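Local coordinates for protein eukaryotic translation initiation factor 4 gamma 5 (Trypanosoma cruzi, PDB 6OZU) that probably serves as a scaffold in translation initiation, its helical MIF4G domain being of the kind that in eIF4G proteins binds the RNA helicase eIF4A, at residues I92-C95 with Q96-E100; A83-F86 with I87-I91. All coordinates share one frame; numbering follows the deposited sequence.

Contact 1: residues I92-C95 with Q96-E100; sequences IRQC and QRTFE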
# COMPACT_ATOMS: atom_id res chain seq x y z
N ILE A 92 -1.27 -11.51 3.85
CA ILE A 92 -1.54 -10.91 5.17
C ILE A 92 -0.23 -10.73 5.96
O ILE A 92 0.07 -9.62 6.39
CB ILE A 92 -2.60 -11.71 5.98
CG1 ILE A 92 -4.01 -11.55 5.36
CG2 ILE A 92 -2.60 -11.34 7.47
CD1 ILE A 92 -5.04 -12.61 5.79
N ARG A 93 0.55 -11.81 6.10
CA ARG A 93 1.83 -11.83 6.80
C ARG A 93 2.86 -10.90 6.16
O ARG A 93 3.56 -10.17 6.88
CB ARG A 93 2.39 -13.28 6.91
CG ARG A 93 1.68 -14.13 7.94
CD ARG A 93 2.34 -15.50 8.18
NE ARG A 93 1.52 -16.60 7.65
CZ ARG A 93 1.78 -17.27 6.53
NH1 ARG A 93 2.88 -17.00 5.82
NH2 ARG A 93 0.96 -18.23 6.12
N GLN A 94 2.99 -10.93 4.82
CA GLN A 94 3.95 -10.08 4.13
C GLN A 94 3.55 -8.58 4.18
O GLN A 94 4.45 -7.75 4.20
CB GLN A 94 4.23 -10.58 2.70
CG GLN A 94 5.56 -10.11 2.08
CD GLN A 94 6.81 -10.45 2.84
OE1 GLN A 94 7.66 -9.59 3.11
NE2 GLN A 94 6.98 -11.71 3.20
N CYS A 95 2.24 -8.26 4.30
CA CYS A 95 1.73 -6.87 4.48
C CYS A 95 2.13 -6.40 5.85
O CYS A 95 2.56 -5.27 6.04
CB CYS A 95 0.21 -6.82 4.34
SG CYS A 95 -0.38 -6.73 2.64
N GLN A 96 1.96 -7.28 6.84
CA GLN A 96 2.30 -7.02 8.22
C GLN A 96 3.79 -6.70 8.33
O GLN A 96 4.13 -5.67 8.90
CB GLN A 96 1.90 -8.20 9.11
CG GLN A 96 1.75 -7.85 10.58
CD GLN A 96 1.66 -9.14 11.33
OE1 GLN A 96 2.68 -9.73 11.71
NE2 GLN A 96 0.43 -9.63 11.50
N ARG A 97 4.66 -7.51 7.67
CA ARG A 97 6.09 -7.32 7.71
C ARG A 97 6.54 -6.03 7.03
O ARG A 97 7.28 -5.25 7.63
CB ARG A 97 6.84 -8.55 7.19
CG ARG A 97 8.32 -8.50 7.54
CD ARG A 97 9.15 -9.56 6.84
NE ARG A 97 10.49 -9.10 6.47
CZ ARG A 97 11.51 -8.93 7.31
NH1 ARG A 97 12.68 -8.51 6.87
NH2 ARG A 97 11.36 -9.21 8.60
N THR A 98 6.06 -5.78 5.81
CA THR A 98 6.33 -4.58 5.03
C THR A 98 5.96 -3.28 5.76
O THR A 98 6.74 -2.31 5.72
CB THR A 98 5.56 -4.69 3.70
OG1 THR A 98 6.03 -5.84 3.01
CG2 THR A 98 5.70 -3.45 2.81
N PHE A 99 4.75 -3.20 6.35
CA PHE A 99 4.31 -1.94 6.95
C PHE A 99 4.74 -1.83 8.41
O PHE A 99 4.87 -0.70 8.91
CB PHE A 99 2.80 -1.66 6.70
CG PHE A 99 2.53 -1.64 5.21
CD1 PHE A 99 3.17 -0.71 4.38
CD2 PHE A 99 1.75 -2.62 4.61
CE1 PHE A 99 2.99 -0.74 3.00
CE2 PHE A 99 1.57 -2.65 3.21
CZ PHE A 99 2.18 -1.71 2.42
N GLU A 100 5.11 -2.96 9.04
CA GLU A 100 5.69 -2.96 10.39
C GLU A 100 7.13 -2.40 10.29
O GLU A 100 7.56 -1.62 11.14
CB GLU A 100 5.78 -4.38 10.93
CG GLU A 100 4.94 -4.66 12.16
CD GLU A 100 5.20 -6.05 12.71
OE1 GLU A 100 6.23 -6.23 13.41
OE2 GLU A 100 4.41 -6.97 12.41
O HOH W 1 10.39 -8.17 3.87
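The amides of Gln-96, Arg-97, Thr-98 and Phe-99 each bond to the carbonyl four residues back, on Ile-92, Arg-93, Gln-94 and Cys-95, in four successive i to i+4 links of one continuous alpha-helix. The carbonyl of Gln-94 carries a double load. Thr-98 N gives it the helical bond at 3.0 Å, and Thr-98 OG1 adds a second at 2.7 Å to Gln-94 O; the two donors come from opposite faces of the carbonyl plane. With OG1 set beside its own backbone N (chi1 -61°), the hydroxyl is turned back along the helix, and this buried polar group is satisfied within its own turn. Gln-94 itself bends at chi2 (57°) and runs alongside Arg-97, both chains pointing the same way, with amide and guanidinium planes 63° apart. A water joins them: it donates to Gln-94 OE1 at 3.2 Å and accepts from Arg-97 NE at 2.8 Å, lying in the guanidinium plane at its edge. Cys-95 O approaches the Phe-99 ring obliquely, 3.1 Å from Phe-99 CD2, and Cys-95 CB is 4.5 Å from the same CD2, while CG2 of the adjacent Thr-98 sits 3.8 Å above the ring plane, over its centre. Cys-95 and Phe-99 face Leu-142 of helix 118-144, and Phe-99 also meets Val-152 and Val-156 of helix 150-162. On helix 40-53, Gln-94 touches Gln-48 and Phe-51, which places this part of helix 82-112 among three other helices of the all-helical MIF4G domain.

Contact 2: residues A83-F86 with I87-I91; sequences AGRF and IRNAI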
# COMPACT_ATOMS: atom_id res chain seq x y z
N ALA A 83 -3.99 -24.18 -1.40
CA ALA A 83 -2.99 -23.22 -1.86
C ALA A 83 -3.55 -21.80 -1.96
O ALA A 83 -2.79 -20.83 -1.83
CB ALA A 83 -2.44 -23.66 -3.21
N GLY A 84 -4.86 -21.70 -2.20
CA GLY A 84 -5.56 -20.43 -2.29
C GLY A 84 -5.62 -19.72 -0.96
O GLY A 84 -5.38 -18.51 -0.88
N ARG A 85 -5.89 -20.50 0.10
CA ARG A 85 -5.97 -20.06 1.49
C ARG A 85 -4.57 -19.68 1.96
O ARG A 85 -4.41 -18.61 2.57
CB ARG A 85 -6.60 -21.15 2.36
CG ARG A 85 -7.15 -20.63 3.69
CD ARG A 85 -7.68 -21.70 4.65
NE ARG A 85 -6.96 -22.99 4.60
CZ ARG A 85 -7.34 -24.02 3.86
NH1 ARG A 85 -8.42 -23.95 3.10
NH2 ARG A 85 -6.63 -25.14 3.87
N PHE A 86 -3.55 -20.50 1.60
CA PHE A 86 -2.16 -20.24 1.95
C PHE A 86 -1.64 -18.95 1.35
O PHE A 86 -1.01 -18.18 2.09
CB PHE A 86 -1.22 -21.42 1.63
CG PHE A 86 0.19 -21.18 2.11
CD1 PHE A 86 0.54 -21.40 3.44
CD2 PHE A 86 1.16 -20.67 1.25
CE1 PHE A 86 1.83 -21.15 3.89
CE2 PHE A 86 2.45 -20.39 1.71
CZ PHE A 86 2.78 -20.65 3.02
N ILE A 87 -1.86 -18.70 0.03
CA ILE A 87 -1.42 -17.47 -0.67
C ILE A 87 -1.96 -16.24 0.05
O ILE A 87 -1.21 -15.28 0.27
CB ILE A 87 -1.80 -17.46 -2.18
CG1 ILE A 87 -1.05 -18.55 -2.97
CG2 ILE A 87 -1.49 -16.09 -2.80
CD1 ILE A 87 -1.61 -18.82 -4.38
N ARG A 88 -3.26 -16.28 0.41
CA ARG A 88 -3.98 -15.22 1.10
C ARG A 88 -3.41 -14.90 2.49
O ARG A 88 -3.28 -13.73 2.85
CB ARG A 88 -5.47 -15.54 1.16
CG ARG A 88 -6.16 -15.28 -0.17
CD ARG A 88 -7.48 -16.00 -0.27
NE ARG A 88 -8.19 -15.63 -1.48
CZ ARG A 88 -8.06 -16.23 -2.66
NH1 ARG A 88 -7.20 -17.24 -2.80
NH2 ARG A 88 -8.76 -15.82 -3.70
N ASN A 89 -3.01 -15.92 3.24
CA ASN A 89 -2.40 -15.75 4.55
C ASN A 89 -0.96 -15.30 4.43
O ASN A 89 -0.46 -14.62 5.34
CB ASN A 89 -2.54 -17.03 5.39
CG ASN A 89 -3.96 -17.27 5.81
OD1 ASN A 89 -4.60 -16.45 6.51
ND2 ASN A 89 -4.51 -18.37 5.37
N ALA A 90 -0.29 -15.61 3.29
CA ALA A 90 1.08 -15.16 3.02
C ALA A 90 1.08 -13.66 2.67
O ALA A 90 1.99 -12.95 3.10
CB ALA A 90 1.71 -15.98 1.92
N ILE A 91 0.03 -13.17 1.93
CA ILE A 91 -0.17 -11.74 1.62
C ILE A 91 -0.42 -10.97 2.93
O ILE A 91 0.23 -9.96 3.15
CB ILE A 91 -1.25 -11.48 0.52
CG1 ILE A 91 -0.81 -12.06 -0.84
CG2 ILE A 91 -1.53 -9.98 0.36
CD1 ILE A 91 -1.96 -12.47 -1.76
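Gly-84 O meets the guanidinium of Arg-88 at its edge and in its plane, whereas the Phe-86 ring takes the CB of Ala-90 obliquely, at 4.5 Å from CE2. From Arg-88 NH1 the bond to Gly-84 O measures 2.9 Å and is nearly straight at the hydrogen (163°). At the acceptor the donor stands well above the carbonyl plane, clear of a lone-pair direction. The same oxygen also receives a weak helical bond from Arg-88 N, at 3.3 Å. Extended from CG to NE, the Arg-88 chain starts beside its own backbone N (chi1 -77°) and passes back over the preceding turn, with Arg-88 CD 3.3 Å from Gly-84 O. On another side of the helix, Arg-85 and Asn-89 lie side by side, CG of Arg-85 3.9 Å from ND2 of Asn-89, their flat ends turned 52° apart. Ile-87 lays CG1 against Ala-83 O at 3.1 Å and packs on Leu-73 and Ile-74 of helix 63-76, while Phe-86 rests on Ile-43 of helix 40-53. The Arg-88 guanidinium has further partners: NH2 bonds to Ile-74 O and NH1 also to Ile-77 O. One cationic group thus gathers carbonyls from its own helix and from the end of helix 63-76 with the following loop, tying the start of helix 82-112 to the preceding helix; its charge would probably suit the partial negative charge of these carbonyl oxygens.

How the contacts relate
Contacts 1 and 2 are consecutive parts of helix 82-112, contact 2 ending at Ile-91 just where contact 1 opens; their centres are about 13 Å apart. They meet through side chains as well, Arg-93 NH2 packing 3.8 Å from Phe-86 CE1. Helix 40-53 borders both, with Gln-44 touched by Arg-93 and by Phe-86. The other neighbours change along the axis: contact 2 leans on helix 63-76, contact 1 on helices 118-144 and 150-162. Contact 1 lies nearer the middle of the chain, its centre about 10 Å from the chain's centre against about 18 Å for contact 2. Bound glycerol, probably from the crystallisation liquor, comes within about 3 Å (nearest atoms) of Arg-93 and likewise of Asn-89.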